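Local coordinates for PHOX (PDB 4A9V), which hydrolyses phosphate monoesters as an alkaline phosphatase, using an iron-calcium cofactor held by a beta-propeller, at residues E90-R95 and A115-S120; Y96-G101 and R111-C116; R294-Y299 and H370-A375; L324-F329 and S376-T381. One frame throughout, in Å; residues are numbered along the deposited sequence. Where two conformers were deposited one is given.

Contact 1 of 4, residues E90-R95 and A115-S120. With FEO (mu-oxo-diiron), chain S.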
loop_
_atom_site.group_PDB
_atom_site.type_symbol
_atom_site.label_atom_id
_atom_site.label_comp_id
_atom_site.label_asym_id
_atom_site.label_seq_id
_atom_site.Cartn_x
_atom_site.Cartn_y
_atom_site.Cartn_z
ATOM N N GLU A 90 -1.042 -3.934 8.355
ATOM C CA GLU A 90 -2.080 -4.315 7.398
ATOM C C GLU A 90 -3.021 -5.404 7.913
ATOM O O GLU A 90 -4.228 -5.333 7.704
ATOM C CB GLU A 90 -1.459 -4.736 6.071
ATOM C CG GLU A 90 -2.504 -4.880 4.972
ATOM C CD GLU A 90 -1.943 -5.378 3.660
ATOM O OE1 GLU A 90 -1.133 -6.327 3.683
ATOM O OE2 GLU A 90 -2.379 -4.862 2.598
ATOM N N TYR A 91 -2.473 -6.457 8.508
ATOM C CA TYR A 91 -3.285 -7.588 8.945
ATOM C C TYR A 91 -2.467 -8.379 9.946
ATOM O O TYR A 91 -1.437 -7.891 10.424
ATOM C CB TYR A 91 -3.781 -8.433 7.751
ATOM C CG TYR A 91 -2.725 -9.222 7.009
ATOM C CD1 TYR A 91 -1.853 -8.604 6.121
ATOM C CD2 TYR A 91 -2.679 -10.602 7.099
ATOM C CE1 TYR A 91 -0.954 -9.334 5.367
ATOM C CE2 TYR A 91 -1.775 -11.342 6.360
ATOM C CZ TYR A 91 -0.925 -10.704 5.482
ATOM O OH TYR A 91 -0.004 -11.410 4.743
ATOM N N THR A 92 -2.964 -9.540 10.346
ATOM C CA THR A 92 -2.265 -10.319 11.355
ATOM C C THR A 92 -2.236 -11.789 10.977
ATOM O O THR A 92 -2.950 -12.232 10.084
ATOM C CB THR A 92 -2.858 -10.095 12.767
ATOM O OG1 THR A 92 -2.052 -10.762 13.750
ATOM C CG2 THR A 92 -4.287 -10.606 12.856
ATOM N N ASN A 93 -1.352 -12.521 11.636
ATOM C CA ASN A 93 -1.081 -13.912 11.311
ATOM C C ASN A 93 -1.548 -14.782 12.471
ATOM O O ASN A 93 -0.908 -14.803 13.525
ATOM C CB ASN A 93 0.424 -14.078 11.125
ATOM C CG ASN A 93 1.005 -13.022 10.200
ATOM O OD1 ASN A 93 0.606 -12.914 9.043
ATOM N ND2 ASN A 93 1.905 -12.198 10.724
ATOM N N TYR A 94 -2.733 -15.368 12.346
ATOM C CA TYR A 94 -3.344 -16.061 13.474
ATOM C C TYR A 94 -2.434 -17.160 14.046
ATOM O O TYR A 94 -2.481 -17.440 15.240
ATOM C CB TYR A 94 -4.698 -16.659 13.085
ATOM C CG TYR A 94 -5.787 -15.648 12.760
ATOM C CD1 TYR A 94 -5.739 -14.345 13.233
ATOM C CD2 TYR A 94 -6.900 -16.025 12.031
ATOM C CE1 TYR A 94 -6.777 -13.457 13.001
ATOM C CE2 TYR A 94 -7.951 -15.151 11.810
ATOM C CZ TYR A 94 -7.904 -13.883 12.342
ATOM O OH TYR A 94 -8.915 -12.973 12.121
ATOM N N ARG A 95 -1.618 -17.789 13.202
ATOM C CA ARG A 95 -0.729 -18.837 13.696
ATOM C C ARG A 95 0.244 -18.341 14.752
ATOM O O ARG A 95 0.715 -19.128 15.574
ATOM C CB ARG A 95 0.016 -19.533 12.554
ATOM C CG ARG A 95 1.132 -18.729 11.919
ATOM C CD ARG A 95 1.713 -19.441 10.705
ATOM N NE ARG A 95 2.324 -20.717 11.071
ATOM C CZ ARG A 95 2.243 -21.825 10.342
ATOM N NH1 ARG A 95 1.680 -21.794 9.142
ATOM N NH2 ARG A 95 2.878 -22.917 10.734
ATOM N N ALA A 115 -6.667 -4.828 17.034
ATOM C CA ALA A 115 -5.605 -4.056 17.664
ATOM C C ALA A 115 -4.304 -4.118 16.868
ATOM O O ALA A 115 -3.465 -3.226 16.972
ATOM C CB ALA A 115 -5.374 -4.554 19.078
ATOM N N CYS A 116 -4.099 -5.216 16.148
ATOM C CA CYS A 116 -2.898 -5.403 15.346
ATOM C C CYS A 116 -2.835 -4.507 14.123
ATOM O O CYS A 116 -1.779 -4.421 13.507
ATOM C CB CYS A 116 -2.820 -6.843 14.855
ATOM S SG CYS A 116 -2.372 -8.077 16.090
ATOM N N GLU A 117 -3.992 -4.043 13.656
ATOM C CA GLU A 117 -4.091 -3.358 12.373
ATOM C C GLU A 117 -4.249 -1.865 12.591
ATOM O O GLU A 117 -4.590 -1.424 13.686
ATOM C CB GLU A 117 -5.266 -3.918 11.573
ATOM C CG GLU A 117 -5.175 -5.435 11.432
ATOM C CD GLU A 117 -6.184 -6.072 10.504
ATOM O OE1 GLU A 117 -6.880 -5.379 9.745
ATOM O OE2 GLU A 117 -6.295 -7.318 10.577
ATOM N N GLY A 118 -3.985 -1.096 11.543
ATOM C CA GLY A 118 -4.107 0.353 11.607
ATOM C C GLY A 118 -2.784 1.007 11.275
ATOM O O GLY A 118 -2.169 0.694 10.250
ATOM N N VAL A 119 -2.359 1.924 12.140
ATOM C CA VAL A 119 -1.125 2.669 11.960
ATOM C C VAL A 119 -0.391 2.712 13.296
ATOM O O VAL A 119 -1.002 2.789 14.366
ATOM C CB VAL A 119 -1.404 4.093 11.422
ATOM C CG1 VAL A 119 -0.131 4.920 11.343
ATOM C CG2 VAL A 119 -2.066 4.014 10.051
ATOM N N SER A 120 0.933 2.648 13.218
ATOM C CA SER A 120 1.804 2.938 14.355
ATOM C C SER A 120 2.617 4.186 14.028
ATOM O O SER A 120 3.350 4.206 13.043
ATOM C CB SER A 120 2.761 1.770 14.584
ATOM O OG SER A 120 2.073 0.579 14.880
HETATM FE FE1 FEO S . -1.841 -4.712 0.626
HETATM FE FE2 FEO S . -2.168 -4.750 -2.832
HETATM O O FEO S . -1.222 -5.096 -1.185
HETATM O O HOH W 1 -7.355 -10.632 10.745
HETATM O O HOH W 2 0.235 -5.037 1.124
HETATM O O HOH W 3 -2.090 -6.967 0.558
#

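Contact 2 of 4, residues Y96-G101 and R111-C116. With EDO (1,2-ethanediol), chain J.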
loop_
_atom_site.group_PDB
_atom_site.type_symbol
_atom_site.label_atom_id
_atom_site.label_comp_id
_atom_site.label_asym_id
_atom_site.label_seq_id
_atom_site.Cartn_x
_atom_site.Cartn_y
_atom_site.Cartn_z
ATOM N N TYR A 96 0.537 -17.042 14.729
ATOM C CA TYR A 96 1.459 -16.430 15.683
ATOM C C TYR A 96 0.751 -15.536 16.703
ATOM O O TYR A 96 1.289 -15.282 17.775
ATOM C CB TYR A 96 2.555 -15.648 14.955
ATOM C CG TYR A 96 3.329 -16.482 13.962
ATOM C CD1 TYR A 96 3.934 -17.666 14.346
ATOM C CD2 TYR A 96 3.480 -16.069 12.647
ATOM C CE1 TYR A 96 4.637 -18.432 13.442
ATOM C CE2 TYR A 96 4.201 -16.820 11.738
ATOM C CZ TYR A 96 4.756 -18.014 12.138
ATOM O OH TYR A 96 5.438 -18.810 11.249
ATOM N N LEU A 97 -0.424 -15.021 16.370
ATOM C CA LEU A 97 -1.069 -14.016 17.204
ATOM C C LEU A 97 -1.588 -14.617 18.514
ATOM O O LEU A 97 -1.499 -13.993 19.570
ATOM C CB LEU A 97 -2.215 -13.349 16.440
ATOM C CG LEU A 97 -2.979 -12.271 17.213
ATOM C CD1 LEU A 97 -2.059 -11.133 17.635
ATOM C CD2 LEU A 97 -4.145 -11.748 16.389
ATOM N N TYR A 98 -2.205 -15.793 18.412
ATOM C CA TYR A 98 -2.874 -16.439 19.541
ATOM C C TYR A 98 -2.058 -17.650 19.988
ATOM O O TYR A 98 -1.470 -18.333 19.155
ATOM C CB TYR A 98 -4.270 -16.916 19.128
ATOM C CG TYR A 98 -5.139 -15.842 18.515
ATOM C CD1 TYR A 98 -5.515 -14.718 19.240
ATOM C CD2 TYR A 98 -5.591 -15.960 17.208
ATOM C CE1 TYR A 98 -6.371 -13.772 18.701
ATOM C CE2 TYR A 98 -6.468 -15.037 16.665
ATOM C CZ TYR A 98 -6.829 -13.930 17.400
ATOM O OH TYR A 98 -7.658 -12.995 16.808
ATOM N N PRO A 99 -2.166 -18.032 21.268
ATOM C CA PRO A 99 -1.463 -19.252 21.685
ATOM C C PRO A 99 -1.979 -20.483 20.953
ATOM O O PRO A 99 -1.209 -21.396 20.658
ATOM C CB PRO A 99 -1.762 -19.357 23.183
ATOM C CG PRO A 99 -2.269 -18.025 23.596
ATOM C CD PRO A 99 -2.864 -17.373 22.382
ATOM N N HIS A 100 -3.277 -20.494 20.666
ATOM C CA HIS A 100 -3.908 -21.620 19.988
ATOM C C HIS A 100 -3.583 -21.667 18.514
ATOM O O HIS A 100 -3.781 -22.702 17.872
ATOM C CB HIS A 100 -5.425 -21.608 20.206
ATOM C CG HIS A 100 -6.096 -20.306 19.835
ATOM N ND1 HIS A 100 -6.288 -19.931 18.553
ATOM C CD2 HIS A 100 -6.738 -19.350 20.622
ATOM C CE1 HIS A 100 -7.015 -18.799 18.523
ATOM N NE2 HIS A 100 -7.259 -18.424 19.789
ATOM N N GLY A 101 -3.098 -20.557 17.955
ATOM C CA GLY A 101 -2.634 -20.535 16.573
ATOM C C GLY A 101 -3.716 -20.642 15.511
ATOM O O GLY A 101 -3.405 -20.861 14.343
ATOM N N ARG A 111 -11.007 -8.415 19.211
ATOM C CA ARG A 111 -10.418 -7.146 19.624
ATOM C C ARG A 111 -8.899 -7.146 19.456
ATOM O O ARG A 111 -8.305 -6.165 19.007
ATOM C CB ARG A 111 -10.777 -6.870 21.078
ATOM C CG ARG A 111 -10.260 -5.543 21.589
ATOM C CD ARG A 111 -10.460 -5.426 23.083
ATOM N NE ARG A 111 -9.701 -4.306 23.618
ATOM C CZ ARG A 111 -9.585 -4.038 24.912
ATOM N NH1 ARG A 111 -10.155 -4.829 25.810
ATOM N NH2 ARG A 111 -8.891 -2.983 25.312
ATOM N N LYS A 112 -8.263 -8.268 19.774
ATOM C CA LYS A 112 -6.816 -8.387 19.669
ATOM C C LYS A 112 -6.345 -8.335 18.208
ATOM O O LYS A 112 -5.337 -7.706 17.901
ATOM C CB LYS A 112 -6.369 -9.686 20.331
ATOM C CG LYS A 112 -4.879 -9.935 20.344
ATOM C CD LYS A 112 -4.548 -11.100 21.258
ATOM C CE LYS A 112 -3.163 -11.643 20.992
ATOM N NZ LYS A 112 -2.797 -12.726 21.947
ATOM N N ALA A 113 -7.092 -8.963 17.301
ATOM C CA ALA A 113 -6.790 -8.884 15.866
ATOM C C ALA A 113 -6.961 -7.456 15.355
ATOM O O ALA A 113 -6.101 -6.945 14.642
ATOM C CB ALA A 113 -7.665 -9.855 15.080
ATOM N N LEU A 114 -8.057 -6.808 15.717
ATOM C CA LEU A 114 -8.275 -5.424 15.301
ATOM C C LEU A 114 -7.183 -4.496 15.851
ATOM O O LEU A 114 -6.767 -3.544 15.181
ATOM C CB LEU A 114 -9.654 -4.959 15.774
ATOM C CG LEU A 114 -10.799 -5.402 14.862
ATOM C CD1 LEU A 114 -12.113 -5.437 15.621
ATOM C CD2 LEU A 114 -10.921 -4.495 13.652
ATOM N N ALA A 115 -6.667 -4.828 17.034
ATOM C CA ALA A 115 -5.605 -4.056 17.664
ATOM C C ALA A 115 -4.304 -4.118 16.868
ATOM O O ALA A 115 -3.465 -3.226 16.972
ATOM C CB ALA A 115 -5.374 -4.554 19.078
ATOM N N CYS A 116 -4.099 -5.216 16.148
ATOM C CA CYS A 116 -2.898 -5.403 15.346
ATOM C C CYS A 116 -2.835 -4.507 14.123
ATOM O O CYS A 116 -1.779 -4.421 13.507
ATOM C CB CYS A 116 -2.820 -6.843 14.855
ATOM S SG CYS A 116 -2.372 -8.077 16.090
HETATM C C1 EDO J . 2.639 -20.333 19.505
HETATM O O1 EDO J . 3.477 -19.258 19.947
HETATM C C2 EDO J . 1.435 -19.778 18.743
HETATM O O2 EDO J . 1.302 -18.375 19.024
#

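Contact 3 of 4, residues R294-Y299 and H370-A375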
loop_
_atom_site.group_PDB
_atom_site.type_symbol
_atom_site.label_atom_id
_atom_site.label_comp_id
_atom_site.label_asym_id
_atom_site.label_seq_id
_atom_site.Cartn_x
_atom_site.Cartn_y
_atom_site.Cartn_z
ATOM N N ARG A 294 -7.785 -7.828 -9.432
ATOM C CA ARG A 294 -7.676 -8.189 -10.841
ATOM C C ARG A 294 -8.786 -7.490 -11.615
ATOM O O ARG A 294 -9.958 -7.641 -11.292
ATOM C CB ARG A 294 -7.792 -9.699 -11.034
ATOM C CG ARG A 294 -6.616 -10.485 -10.491
ATOM C CD ARG A 294 -6.807 -11.973 -10.730
ATOM N NE ARG A 294 -7.459 -12.624 -9.604
ATOM C CZ ARG A 294 -6.808 -13.126 -8.563
ATOM N NH1 ARG A 294 -5.480 -13.091 -8.534
ATOM N NH2 ARG A 294 -7.481 -13.476 -7.479
ATOM N N GLY A 295 -8.418 -6.757 -12.657
ATOM C CA GLY A 295 -9.392 -6.121 -13.521
ATOM C C GLY A 295 -10.001 -4.828 -13.002
ATOM O O GLY A 295 -10.964 -4.338 -13.591
ATOM N N GLU A 296 -9.418 -4.242 -11.954
ATOM C CA GLU A 296 -9.890 -2.948 -11.447
ATOM C C GLU A 296 -8.970 -1.811 -11.927
ATOM O O GLU A 296 -8.182 -1.991 -12.866
ATOM C CB GLU A 296 -10.053 -2.983 -9.925
ATOM C CG GLU A 296 -11.179 -3.897 -9.456
ATOM C CD GLU A 296 -12.594 -3.424 -9.776
ATOM O OE1 GLU A 296 -12.814 -2.291 -10.255
ATOM O OE2 GLU A 296 -13.525 -4.191 -9.459
ATOM N N PHE A 297 -9.191 -0.601 -11.415
ATOM C CA PHE A 297 -8.786 0.610 -12.112
ATOM C C PHE A 297 -7.723 1.435 -11.375
ATOM O O PHE A 297 -7.401 1.201 -10.201
ATOM C CB PHE A 297 -10.004 1.489 -12.385
ATOM C CG PHE A 297 -11.158 0.754 -13.021
ATOM C CD1 PHE A 297 -10.960 -0.020 -14.152
ATOM C CD2 PHE A 297 -12.449 0.877 -12.518
ATOM C CE1 PHE A 297 -12.027 -0.629 -14.786
ATOM C CE2 PHE A 297 -13.513 0.228 -13.126
ATOM C CZ PHE A 297 -13.296 -0.539 -14.252
ATOM N N ILE A 298 -7.202 2.428 -12.095
ATOM C CA ILE A 298 -6.314 3.459 -11.560
ATOM C C ILE A 298 -7.055 4.796 -11.552
ATOM O O ILE A 298 -7.703 5.166 -12.530
ATOM C CB ILE A 298 -5.036 3.565 -12.417
ATOM C CG1 ILE A 298 -4.237 2.260 -12.334
ATOM C CG2 ILE A 298 -4.186 4.752 -11.977
ATOM C CD1 ILE A 298 -3.150 2.129 -13.376
ATOM N N TYR A 299 -6.935 5.508 -10.435
ATOM C CA TYR A 299 -7.687 6.731 -10.157
ATOM C C TYR A 299 -6.749 7.918 -9.899
ATOM O O TYR A 299 -5.558 7.754 -9.619
ATOM C CB TYR A 299 -8.605 6.541 -8.941
ATOM C CG TYR A 299 -9.659 5.471 -9.106
ATOM C CD1 TYR A 299 -9.348 4.124 -8.937
ATOM C CD2 TYR A 299 -10.988 5.807 -9.335
ATOM C CE1 TYR A 299 -10.322 3.145 -9.051
ATOM C CE2 TYR A 299 -11.970 4.836 -9.418
ATOM C CZ TYR A 299 -11.634 3.512 -9.286
ATOM O OH TYR A 299 -12.637 2.575 -9.376
ATOM N N HIS A 370 -19.536 4.079 -4.277
ATOM C CA HIS A 370 -19.539 3.046 -5.307
ATOM C C HIS A 370 -18.692 3.450 -6.485
ATOM O O HIS A 370 -19.037 3.198 -7.642
ATOM C CB HIS A 370 -20.970 2.752 -5.734
ATOM C CG HIS A 370 -21.805 2.183 -4.626
ATOM N ND1 HIS A 370 -23.144 2.314 -4.575
ATOM C CD2 HIS A 370 -21.441 1.423 -3.520
ATOM C CE1 HIS A 370 -23.611 1.682 -3.481
ATOM N NE2 HIS A 370 -22.566 1.146 -2.833
ATOM N N ALA A 371 -17.492 3.944 -6.199
ATOM C CA ALA A 371 -16.601 4.438 -7.239
ATOM C C ALA A 371 -16.293 3.375 -8.294
ATOM O O ALA A 371 -16.164 3.702 -9.469
ATOM C CB ALA A 371 -15.326 4.969 -6.623
ATOM N N ARG A 372 -16.156 2.111 -7.890
ATOM C CA ARG A 372 -15.878 1.056 -8.860
ATOM C C ARG A 372 -16.973 1.012 -9.922
ATOM O O ARG A 372 -16.696 0.801 -11.104
ATOM C CB ARG A 372 -15.794 -0.304 -8.167
ATOM C CG ARG A 372 -14.502 -0.553 -7.407
ATOM C CD ARG A 372 -14.450 -1.975 -6.875
ATOM N NE ARG A 372 -13.129 -2.302 -6.378
ATOM C CZ ARG A 372 -12.761 -3.507 -5.972
ATOM N NH1 ARG A 372 -13.642 -4.500 -5.895
ATOM N NH2 ARG A 372 -11.493 -3.725 -5.679
ATOM N N LEU A 373 -18.225 1.068 -9.481
ATOM C CA LEU A 373 -19.360 0.988 -10.389
ATOM C C LEU A 373 -19.407 2.204 -11.299
ATOM O O LEU A 373 -19.723 2.090 -12.474
ATOM C CB LEU A 373 -20.668 0.867 -9.606
ATOM C CG LEU A 373 -20.854 -0.479 -8.912
ATOM C CD1 LEU A 373 -22.161 -0.477 -8.134
ATOM C CD2 LEU A 373 -20.853 -1.617 -9.919
ATOM N N ALA A 374 -19.123 3.379 -10.750
ATOM C CA ALA A 374 -19.134 4.598 -11.551
ATOM C C ALA A 374 -18.033 4.544 -12.615
ATOM O O ALA A 374 -18.242 4.935 -13.767
ATOM C CB ALA A 374 -18.963 5.819 -10.657
ATOM N N ALA A 375 -16.863 4.037 -12.238
ATOM C CA ALA A 375 -15.749 3.933 -13.166
ATOM C C ALA A 375 -16.050 2.945 -14.304
ATOM O O ALA A 375 -15.637 3.153 -15.442
ATOM C CB ALA A 375 -14.489 3.529 -12.416
#

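Contact 4 of 4, residues L324-F329 and S376-T381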
loop_
_atom_site.group_PDB
_atom_site.type_symbol
_atom_site.label_atom_id
_atom_site.label_comp_id
_atom_site.label_asym_id
_atom_site.label_seq_id
_atom_site.Cartn_x
_atom_site.Cartn_y
_atom_site.Cartn_z
ATOM N N LEU A 324 -12.551 13.509 -8.655
ATOM C CA LEU A 324 -11.991 12.164 -8.813
ATOM C C LEU A 324 -12.142 11.707 -10.257
ATOM O O LEU A 324 -13.211 11.848 -10.849
ATOM C CB LEU A 324 -12.707 11.196 -7.867
ATOM C CG LEU A 324 -12.171 9.764 -7.829
ATOM C CD1 LEU A 324 -10.764 9.710 -7.255
ATOM C CD2 LEU A 324 -13.117 8.883 -7.034
ATOM N N TYR A 325 -11.035 11.224 -10.818
ATOM C CA TYR A 325 -10.964 10.709 -12.181
ATOM C C TYR A 325 -10.551 9.246 -12.153
ATOM O O TYR A 325 -9.924 8.782 -11.204
ATOM C CB TYR A 325 -9.914 11.482 -12.980
ATOM C CG TYR A 325 -10.171 12.966 -13.095
ATOM C CD1 TYR A 325 -9.702 13.855 -12.131
ATOM C CD2 TYR A 325 -10.781 13.492 -14.222
ATOM C CE1 TYR A 325 -9.886 15.219 -12.266
ATOM C CE2 TYR A 325 -10.984 14.850 -14.359
ATOM C CZ TYR A 325 -10.551 15.707 -13.371
ATOM O OH TYR A 325 -10.768 17.061 -13.490
ATOM N N VAL A 326 -10.787 8.568 -13.270
ATOM C CA VAL A 326 -10.324 7.202 -13.469
ATOM C C VAL A 326 -9.696 7.090 -14.862
ATOM O O VAL A 326 -10.051 7.844 -15.768
ATOM C CB VAL A 326 -11.481 6.198 -13.275
ATOM C CG1 VAL A 326 -12.504 6.303 -14.400
ATOM C CG2 VAL A 326 -10.945 4.780 -13.132
ATOM N N ALA A 327 -8.720 6.198 -15.011
ATOM C CA ALA A 327 -7.926 6.116 -16.231
ATOM C C ALA A 327 -8.533 5.203 -17.288
ATOM O O ALA A 327 -8.998 4.094 -16.987
ATOM C CB ALA A 327 -6.512 5.654 -15.912
ATOM N N ARG A 328 -8.351 5.614 -18.542
ATOM C CA ARG A 328 -8.468 4.731 -19.696
ATOM C C ARG A 328 -7.144 4.771 -20.456
ATOM O O ARG A 328 -6.507 5.816 -20.544
ATOM C CB ARG A 328 -9.625 5.173 -20.604
ATOM C CG ARG A 328 -9.957 4.173 -21.702
ATOM C CD ARG A 328 -10.985 4.703 -22.687
ATOM N NE ARG A 328 -12.285 4.915 -22.067
ATOM C CZ ARG A 328 -13.284 5.563 -22.654
ATOM N NH1 ARG A 328 -13.096 6.122 -23.839
ATOM N NH2 ARG A 328 -14.441 5.720 -22.031
ATOM N N PHE A 329 -6.674 3.609 -20.895
ATOM C CA PHE A 329 -5.432 3.493 -21.651
ATOM C C PHE A 329 -5.769 2.943 -23.022
ATOM O O PHE A 329 -6.523 1.965 -23.122
ATOM C CB PHE A 329 -4.477 2.516 -20.965
ATOM C CG PHE A 329 -4.052 2.937 -19.585
ATOM C CD1 PHE A 329 -4.820 2.595 -18.481
ATOM C CD2 PHE A 329 -2.889 3.663 -19.378
ATOM C CE1 PHE A 329 -4.471 3.009 -17.210
ATOM C CE2 PHE A 329 -2.536 4.074 -18.101
ATOM C CZ PHE A 329 -3.355 3.790 -17.024
ATOM N N SER A 376 -16.795 1.884 -14.015
ATOM C CA SER A 376 -17.234 0.990 -15.077
ATOM C C SER A 376 -18.179 1.699 -16.045
ATOM O O SER A 376 -18.080 1.522 -17.255
ATOM C CB SER A 376 -17.906 -0.255 -14.504
ATOM O OG SER A 376 -16.968 -1.093 -13.846
ATOM N N VAL A 377 -19.091 2.510 -15.517
ATOM C CA VAL A 377 -20.029 3.237 -16.375
ATOM C C VAL A 377 -19.280 4.099 -17.395
ATOM O O VAL A 377 -19.670 4.175 -18.559
ATOM C CB VAL A 377 -20.998 4.110 -15.547
ATOM C CG1 VAL A 377 -21.758 5.083 -16.440
ATOM C CG2 VAL A 377 -21.972 3.229 -14.791
ATOM N N VAL A 378 -18.196 4.741 -16.972
ATOM C CA VAL A 378 -17.494 5.669 -17.859
ATOM C C VAL A 378 -16.416 4.996 -18.705
ATOM O O VAL A 378 -15.762 5.652 -19.503
ATOM C CB VAL A 378 -16.874 6.865 -17.102
ATOM C CG1 VAL A 378 -17.907 7.524 -16.208
ATOM C CG2 VAL A 378 -15.642 6.446 -16.311
ATOM N N GLY A 379 -16.269 3.681 -18.570
ATOM C CA GLY A 379 -15.380 2.914 -19.443
ATOM C C GLY A 379 -13.906 3.011 -19.080
ATOM O O GLY A 379 -13.042 3.025 -19.957
ATOM N N ALA A 380 -13.610 2.947 -17.787
ATOM C CA ALA A 380 -12.231 2.798 -17.338
ATOM C C ALA A 380 -11.626 1.496 -17.876
ATOM O O ALA A 380 -12.336 0.510 -18.102
ATOM C CB ALA A 380 -12.189 2.827 -15.819
ATOM N N THR A 381 -10.307 1.480 -18.033
ATOM C CA THR A 381 -9.607 0.283 -18.490
ATOM C C THR A 381 -9.297 -0.648 -17.323
ATOM O O THR A 381 -8.641 -0.251 -16.357
ATOM C CB THR A 381 -8.283 0.649 -19.179
ATOM O OG1 THR A 381 -8.529 1.569 -20.251
ATOM C CG2 THR A 381 -7.563 -0.593 -19.692
HETATM O O HOH W 4 -7.938 2.257 -15.054
#

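Contact 1 of 4, residues E90-R95 and A115-S120
Residues 90-95 and 115-120 approach most closely at Glu90 and Glu117, whose CA atoms are 5.5 Å apart. The side chain that bridges them is Glu117: extended beyond CG, it lays its carboxylate along the backbone of the other segment, with OE2 3.4 Å from Tyr91 CA. OE1 lies 3.3 Å from Glu90 O, a meeting of two acceptors rather than a bond, which would probably raise the proton affinity of the acid. What compensates OE1 is the backbone N-H of Gln177, while OE2 takes a weak bond from a water that also donates to Tyr94 OH. An alanine in place of Glu117 would remove the acceptor for Gln177 N and the water link to Tyr94, and would probably leave Tyr91 CA less closely packed. Beside it, Thr92 CB meets Cys116 CB at 3.9 Å, and Thr92 OG1, anti to the backbone N, is hydrogen-bonded to Asp66. Glu90 points away from this packing: with CG anti to the backbone N (chi1 -169°) and the chain extended beyond it, it carries OE2 to within 2.0 Å of iron FE1 of the mu-oxo-diiron group, which Glu194, Cys179 and two waters also bind. The contact lies at the backbone of a cofactor ligand, joining the loop after strand 82-89 to the start of its antiparallel neighbour 118-127, with helix 94-97 touching Thr92 and Cys116 and helix 57-60 touching Cys116.

Contact 2 of 4, residues Y96-G101 and R111-C116
Leu97 fills the angle between the two segments, its methyl CD1 resting 3.4 Å from Cys116 SG and its CD2 lying 3.9 Å from Ala113 CA. The same CD2 covers one face of the Tyr98 ring near the rim, so a single leucine spans sulphur, helix backbone and aromatic surface. Lys112, from the same helix as Ala113, meets Leu97 tip to tip and is extended throughout; CE touches Leu97 CD1 at 3.6 Å, and NZ donates to Leu97 O over 3.0 Å. That ammonium approaches from 25° above the carbonyl plane and has a second acceptor in Gly55 O. Because Leu97 is the last residue of helix 94-97, the positive charge sits where helix carbonyls end, which probably favours it electrostatically. Tyr98 slides past Lys112 in the opposite direction and brings OH to 3.6 Å from Ala113 CB, while the hydroxyl itself is hydrogen-bonded to Asp109 O. A type I turn from Tyr98 to Gly101 then carries the chain away. Two short helices, 94-97 and 107-115, packed in this way form an elaborated connection between adjacent strands 82-89 and 118-127 of one four-stranded antiparallel sheet, consistent with a blade of a beta-propeller.

Contact 3 of 4, residues R294-Y299 and H370-A375
After a corner at Gly295, the chain of 294-299 passes beside the first turns of helix 371-377, with Glu296 CA 7.7 Å from Arg372 CA and Phe297 CA 7.8 Å from Ala375 CA. Glu296, bent at chi2 (-69°), crosses Arg372 at about a right angle and stacks its carboxylate on the guanidinium, the two planes only 12° apart. Glu296 OE2 is 3.6 Å from Arg372 NH1 in a salt bridge of charges alone, lying over the guanidinium face. The N-H groups are spent elsewhere: NE on Asp291, NH2 on Glu293 and NH1 on Arg215 O, while Glu296 OE2 also pairs with Arg215. An alanine in place of Arg372 would remove the stacked cation and would probably leave the carboxylates of Glu296, Asp291 and Glu293 poorly balanced. The apolar half is tight, with Phe297 CD2 3.3 Å from Ala375 CB. Tyr299 comes in by its hydroxyl end, OH 3.6 Å from Arg372 CA and CE2 4.1 Å from Ala375 CB, and its ring stacks with Phe270. The helix therefore rests on strand 296-303; Phe297, Tyr299 and Ala375 all touch Val326 of the adjacent strand 322-329, and helix 211-216 closes in through Arg215 and Tyr216.

Contact 4 of 4, residues L324-F329 and S376-T381
Four hydrogen bonds join the end of strand 322-329 to the chain leaving helix 371-377. Thr381 supplies two of them: its N-H points almost straight (165°) at Ala327 O, 3.1 Å from N and in the carbonyl plane, while its OG1 accepts from Phe329 N at 2.8 Å. One threonine thus answers an acceptor, Ala327 O, and a donor, Phe329 N. A water donates to Ala327 O and to Thr381 O, 2.9 Å from each, and Ala380 CA adds a C-H contact to Ala327 O. Arg328 supplies the other pair. Bent at chi3 (-65°), it turns the edge of its guanidinium to the helix end, where NE bonds Gly379 O at 2.9 Å, from above the carbonyl plane, and NH2 bonds Val378 O, also at 2.9 Å and in its plane. Gly379 closes the helix in a Schellman motif with positive phi, and a CB here would strike Arg328 NH2. Val326 CG2 also packs on Ala380 CB at 3.5 Å. The chemistry implies a junction held mainly by side chains gripping backbone groups, with one backbone-to-backbone bond, in which the arginine charge meets carbonyls at a helix C-terminus and is probably stabilised by them.

The four contacts form two pairs around the propeller. Contacts 1 and 2, with centres 8 Å apart, share Ala115, Cys116 and helix 94-97, and Thr92 packs on Leu97 between them. Contacts 3 and 4, 7 Å apart, share helix 371-377 and use neighbouring strands, 296-303 and 322-329, of one sheet; their segments alternate along the chain, and Ile298 O probably accepts from Ala327 N. The first pair closes before the second opens, and contacts 1 and 4 lie about 33 Å apart between centres, on opposite sides of the chain's centre. Helices thus adorn two separate antiparallel sheets, while contact 1 alone supplies an iron ligand to the central cofactor.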